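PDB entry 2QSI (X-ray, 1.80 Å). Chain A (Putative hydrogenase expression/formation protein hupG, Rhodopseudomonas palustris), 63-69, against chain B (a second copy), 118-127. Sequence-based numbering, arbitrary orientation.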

ATOM      1  N   ALA A  63      13.304  -8.969  16.075  1.00 12.56           N
ATOM      2  CA  ALA A  63      14.301  -9.815  15.429  1.00 12.07           C
ATOM      3  C   ALA A  63      14.681  -9.270  14.056  1.00 12.82           C
ATOM      4  O   ALA A  63      15.560  -9.810  13.385  1.00 12.77           O
ATOM      5  CB  ALA A  63      13.787 -11.243  15.311  1.00 11.62           C
ATOM      6  N   PHE A  64      14.014  -8.196  13.647  1.00 11.85           N
ATOM      7  CA  PHE A  64      14.311  -7.549  12.374  1.00 11.24           C
ATOM      8  C   PHE A  64      14.442  -6.040  12.540  1.00 11.30           C
ATOM      9  O   PHE A  64      13.592  -5.278  12.077  1.00 11.49           O
ATOM     10  CB  PHE A  64      13.228  -7.874  11.342  1.00 11.38           C
ATOM     11  CG  PHE A  64      13.093  -9.340  11.046  1.00 10.20           C
ATOM     12  CD1 PHE A  64      13.868  -9.937  10.066  1.00 12.71           C
ATOM     13  CD2 PHE A  64      12.191 -10.121  11.748  1.00 10.77           C
ATOM     14  CE1 PHE A  64      13.745 -11.286   9.791  1.00 14.53           C
ATOM     15  CE2 PHE A  64      12.064 -11.471  11.478  1.00  9.23           C
ATOM     16  CZ  PHE A  64      12.842 -12.053  10.498  1.00 12.21           C
ATOM     17  N   PRO A  65      15.512  -5.613  13.202  1.00 11.29           N
ATOM     18  CA  PRO A  65      15.584  -4.258  13.761  1.00 11.64           C
ATOM     19  C   PRO A  65      15.266  -3.197  12.713  1.00 12.81           C
ATOM     20  O   PRO A  65      16.002  -3.056  11.736  1.00 13.36           O
ATOM     21  CB  PRO A  65      17.044  -4.144  14.199  1.00 11.69           C
ATOM     22  CG  PRO A  65      17.453  -5.542  14.496  1.00 12.16           C
ATOM     23  CD  PRO A  65      16.717  -6.403  13.509  1.00 11.59           C
ATOM     24  N   GLY A  66      14.179  -2.460  12.922  1.00 13.45           N
ATOM     25  CA  GLY A  66      13.905  -1.270  12.139  1.00 14.57           C
ATOM     26  C   GLY A  66      12.934  -1.531  11.005  1.00 13.90           C
ATOM     27  O   GLY A  66      12.493  -0.604  10.327  1.00 15.88           O
ATOM     28  N   ARG A  67      12.600  -2.801  10.800  1.00 14.01           N
ATOM     29  CA  ARG A  67      11.848  -3.221   9.602  1.00 13.38           C
ATOM     30  C   ARG A  67      10.347  -3.350   9.827  1.00 13.11           C
ATOM     31  O   ARG A  67       9.590  -3.163   8.889  1.00 12.55           O
ATOM     32  CB  ARG A  67      12.377  -4.548   9.055  1.00 13.36           C
ATOM     33  CG  ARG A  67      13.833  -4.537   8.532  1.00 15.20           C
ATOM     34  CD  ARG A  67      14.082  -3.563   7.382  1.00 18.81           C
ATOM     35  NE  ARG A  67      13.322  -3.785   6.124  1.00 18.15           N
ATOM     36  CZ  ARG A  67      13.643  -4.668   5.161  1.00 19.27           C
ATOM     37  NH1 ARG A  67      14.695  -5.489   5.273  1.00 17.56           N
ATOM     38  NH2 ARG A  67      12.907  -4.721   4.055  1.00 16.32           N
ATOM     39  N   LEU A  68       9.943  -3.592  11.070  1.00 12.97           N
ATOM     40  CA  LEU A  68       8.568  -4.028  11.377  1.00 12.46           C
ATOM     41  C   LEU A  68       7.966  -3.251  12.534  1.00 13.08           C
ATOM     42  O   LEU A  68       8.690  -2.754  13.427  1.00 12.16           O
ATOM     43  CB  LEU A  68       8.581  -5.506  11.768  1.00 12.93           C
ATOM     44  CG  LEU A  68       9.175  -6.474  10.768  1.00 11.93           C
ATOM     45  CD1 LEU A  68       9.254  -7.883  11.399  1.00 13.25           C
ATOM     46  CD2 LEU A  68       8.368  -6.431   9.458  1.00 12.11           C
ATOM     47  N   VAL A  69       6.639  -3.212  12.543  1.00 12.66           N
ATOM     48  CA  VAL A  69       5.868  -2.675  13.643  1.00 13.16           C
ATOM     49  C   VAL A  69       4.603  -3.501  13.748  1.00 12.32           C
ATOM     50  O   VAL A  69       4.110  -4.010  12.735  1.00 11.25           O
ATOM     51  CB  VAL A  69       5.527  -1.207  13.452  1.00 12.71           C
ATOM     52  CG1 VAL A  69       4.609  -1.021  12.284  1.00 12.97           C
ATOM     53  CG2 VAL A  69       4.876  -0.657  14.721  1.00 16.97           C
TER
ATOM     54  N   ILE B 118       9.022 -14.643   7.838  1.00 16.98           N
ATOM     55  CA  ILE B 118       9.139 -13.170   7.804  1.00 17.35           C
ATOM     56  C   ILE B 118      10.373 -12.709   7.035  1.00 17.65           C
ATOM     57  O   ILE B 118      10.307 -11.755   6.195  1.00 16.60           O
ATOM     58  CB  ILE B 118       9.111 -12.576   9.217  1.00 17.07           C
ATOM     59  CG1 ILE B 118       7.737 -12.867   9.826  1.00 18.56           C
ATOM     60  CG2 ILE B 118       9.404 -11.054   9.151  1.00 17.24           C
ATOM     61  CD1 ILE B 118       7.593 -12.627  11.290  1.00 20.01           C
ATOM     62  N   GLY B 119      11.495 -13.383   7.315  1.00 18.12           N
ATOM     63  CA  GLY B 119      12.754 -13.136   6.620  1.00 18.20           C
ATOM     64  C   GLY B 119      12.616 -13.282   5.138  1.00 18.47           C
ATOM     65  O   GLY B 119      13.103 -12.455   4.396  1.00 19.91           O
ATOM     66  N   ALA B 120      11.908 -14.320   4.707  1.00 19.25           N
ATOM     67  CA  ALA B 120      11.610 -14.532   3.284  1.00 19.25           C
ATOM     68  C   ALA B 120      10.848 -13.372   2.652  1.00 19.27           C
ATOM     69  O   ALA B 120      11.147 -12.976   1.522  1.00 17.37           O
ATOM     70  CB  ALA B 120      10.796 -15.809   3.109  1.00 19.53           C
HETATM   71  N   MSE B 121       9.842 -12.850   3.358  1.00 17.54           N
HETATM   72  CA  MSE B 121       9.043 -11.771   2.806  1.00 18.81           C
HETATM   73  C   MSE B 121       9.897 -10.515   2.693  1.00 18.39           C
HETATM   74  O   MSE B 121       9.796  -9.777   1.681  1.00 18.83           O
HETATM   75  CB  MSE B 121       7.826 -11.501   3.670  1.00 18.16           C
HETATM   76  CG  MSE B 121       6.872 -12.663   3.729  1.00 18.65           C
HETATM   77 SE   MSE B 121       5.413 -12.224   4.924  0.80 21.39          SE
HETATM   78  CE  MSE B 121       5.178 -14.016   5.605  1.00 17.84           C
ATOM     79  N   LEU B 122      10.713 -10.256   3.718  1.00 18.75           N
ATOM     80  CA  LEU B 122      11.635  -9.101   3.681  1.00 19.75           C
ATOM     81  C   LEU B 122      12.693  -9.227   2.570  1.00 20.65           C
ATOM     82  O   LEU B 122      12.996  -8.251   1.903  1.00 21.67           O
ATOM     83  CB  LEU B 122      12.290  -8.832   5.046  1.00 18.95           C
ATOM     84  CG  LEU B 122      11.322  -8.332   6.142  1.00 19.88           C
ATOM     85  CD1 LEU B 122      11.980  -8.347   7.577  1.00 18.29           C
ATOM     86  CD2 LEU B 122      10.755  -6.952   5.828  1.00 21.17           C
ATOM     87  N   ALA B 123      13.220 -10.427   2.350  1.00 22.43           N
ATOM     88  CA  ALA B 123      14.173 -10.678   1.267  1.00 23.60           C
ATOM     89  C   ALA B 123      13.559 -10.354  -0.104  1.00 24.65           C
ATOM     90  O   ALA B 123      14.229  -9.775  -0.948  1.00 26.14           O
ATOM     91  CB  ALA B 123      14.655 -12.118   1.302  1.00 23.20           C
ATOM     92  N   GLU B 124      12.300 -10.747  -0.310  1.00 25.71           N
ATOM     93  CA  GLU B 124      11.577 -10.513  -1.573  1.00 25.78           C
ATOM     94  C   GLU B 124      11.294  -9.009  -1.769  1.00 26.31           C
ATOM     95  O   GLU B 124      11.358  -8.480  -2.887  1.00 26.29           O
ATOM     96  CB  GLU B 124      10.284 -11.363  -1.613  1.00 26.18           C
ATOM     97  CG  GLU B 124       9.327 -11.097  -2.804  1.00 27.28           C
ATOM     98  CD  GLU B 124       9.901 -11.528  -4.145  1.00 30.27           C
ATOM     99  OE1 GLU B 124      10.766 -12.437  -4.141  1.00 33.65           O
ATOM    100  OE2 GLU B 124       9.482 -10.982  -5.207  1.00 32.22           O
ATOM    101  N   VAL B 125      11.021  -8.301  -0.682  1.00 26.54           N
ATOM    102  CA  VAL B 125      10.948  -6.833  -0.728  1.00 26.83           C
ATOM    103  C   VAL B 125      12.258  -6.198  -1.141  1.00 28.35           C
ATOM    104  O   VAL B 125      12.277  -5.312  -1.994  1.00 28.61           O
ATOM    105  CB  VAL B 125      10.519  -6.229   0.611  1.00 27.20           C
ATOM    106  CG1 VAL B 125      10.662  -4.702   0.589  1.00 27.49           C
ATOM    107  CG2 VAL B 125       9.100  -6.646   0.899  1.00 24.28           C
ATOM    108  N   ASP B 126      13.355  -6.669  -0.562  1.00 28.89           N
ATOM    109  CA  ASP B 126      14.661  -6.040  -0.789  1.00 30.29           C
ATOM    110  C   ASP B 126      15.289  -6.404  -2.137  1.00 30.63           C
ATOM    111  O   ASP B 126      16.127  -5.657  -2.643  1.00 29.84           O
ATOM    112  CB  ASP B 126      15.610  -6.426   0.334  1.00 29.80           C
ATOM    113  CG  ASP B 126      15.190  -5.873   1.670  1.00 30.38           C
ATOM    114  OD1 ASP B 126      14.385  -4.902   1.739  1.00 29.44           O
ATOM    115  OD2 ASP B 126      15.691  -6.408   2.672  1.00 28.78           O
ATOM    116  N   GLN B 127      14.897  -7.559  -2.688  1.00 31.65           N
ATOM    117  CA  GLN B 127      15.410  -8.047  -3.968  1.00 33.02           C
ATOM    118  C   GLN B 127      14.334  -8.906  -4.639  1.00 33.26           C
ATOM    119  O   GLN B 127      14.379 -10.137  -4.539  1.00 33.31           O
ATOM    120  CB  GLN B 127      16.684  -8.864  -3.744  1.00 33.02           C
ATOM    121  CG  GLN B 127      17.758  -8.117  -2.943  1.00 34.91           C
ATOM    122  CD  GLN B 127      19.166  -8.584  -3.224  1.00 34.98           C
ATOM    123  OE1 GLN B 127      19.610  -8.610  -4.376  1.00 37.57           O
ATOM    124  NE2 GLN B 127      19.896  -8.929  -2.167  1.00 38.25           N
TER

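The contact pairs a turn of chain A, leading into a strand that begins at Leu A68, with one side of a helix in the second copy of the protein. It buries 354 Å² between the two stretches, counting both sides, and combines an apolar patch near Ile B118 with a salt bridge at Asp B126, where the helix ends. The helix presents Ile B118, Leu B122, Val B125 and Asp B126 to chain A; the spacing of three to four residues places their side chains along one side, and all four point toward the turn.

In chain A the turn is closed by a backbone hydrogen bond from Arg A67 N to Phe A64 O (3.0 Å), which brings together the two residues that contribute most of the chain A surface. Gly A66, between them, has phi/psi of 98/-7; at these angles a CB would be jammed against the carbonyl oxygen of Pro A65, so the turn itself calls for glycine. Neither Pro A65 nor Gly A66 touches the helix.

Phe A64 adopts the m rotamer, with chi2 at -88° setting the ring nearly perpendicular to the CA-CB-CG plane. Ile B118 CG2 then lies over one face, 3.9 Å from the centroid of the Phe A64 ring and 26° off its normal, a CH-pi contact. The branched Ile B118 side chain, with chi1 m and chi2 t, supplies this methyl and also packs it against Leu A68, where CG2 lies 3.9 Å from Leu A68 CD1. Leu B122 reaches the ring obliquely, its CD1 3.5 Å from Phe A64 CD1. Between these two residues in sequence, the backbone of Gly B119 meets the ring, with Phe A64 CZ 3.7 Å from Gly B119 N; a CB here would point sideways and lie 3.9 Å from Phe A64 CE1, so the spacing alone does not demand glycine.

Leu A68 and Leu B122 share the mt conformation. Leu B122 uses both methyls: while CD1 meets the phenyl ring, CD2 lies 3.6 Å from Arg A67 NH2, over one face of the guanidinium, and 4.4 Å from Leu A68 CD2. Its forked, buried side chain thus links the apolar patch to the charged end of the contact.

Arg A67 has chi1, chi2 and chi3 all in the m well, so the chain curls instead of running fully extended, and chi4 of -81° sets the guanidinium orientation. Two of its nitrogens meet the two carboxylate oxygens of Asp B126: NH1 donates to OD2 at 2.9 Å with an angle of 147°, and NH2 to OD1 at 2.8 Å with 123°, the latter hydrogen bond weak despite its short length. The NH2-OD1 pair is a salt bridge. Asp B126, in the m rotamer, points toward chain A and brings both carboxylate oxygens within reach of the curled arginine. Val B125 CG1 approaches the guanidinium edge, 4.1 Å from Arg A67 NH2. Arginine suits this position because its flat cation can rest on Leu B122 while its nitrogens meet the carboxylate.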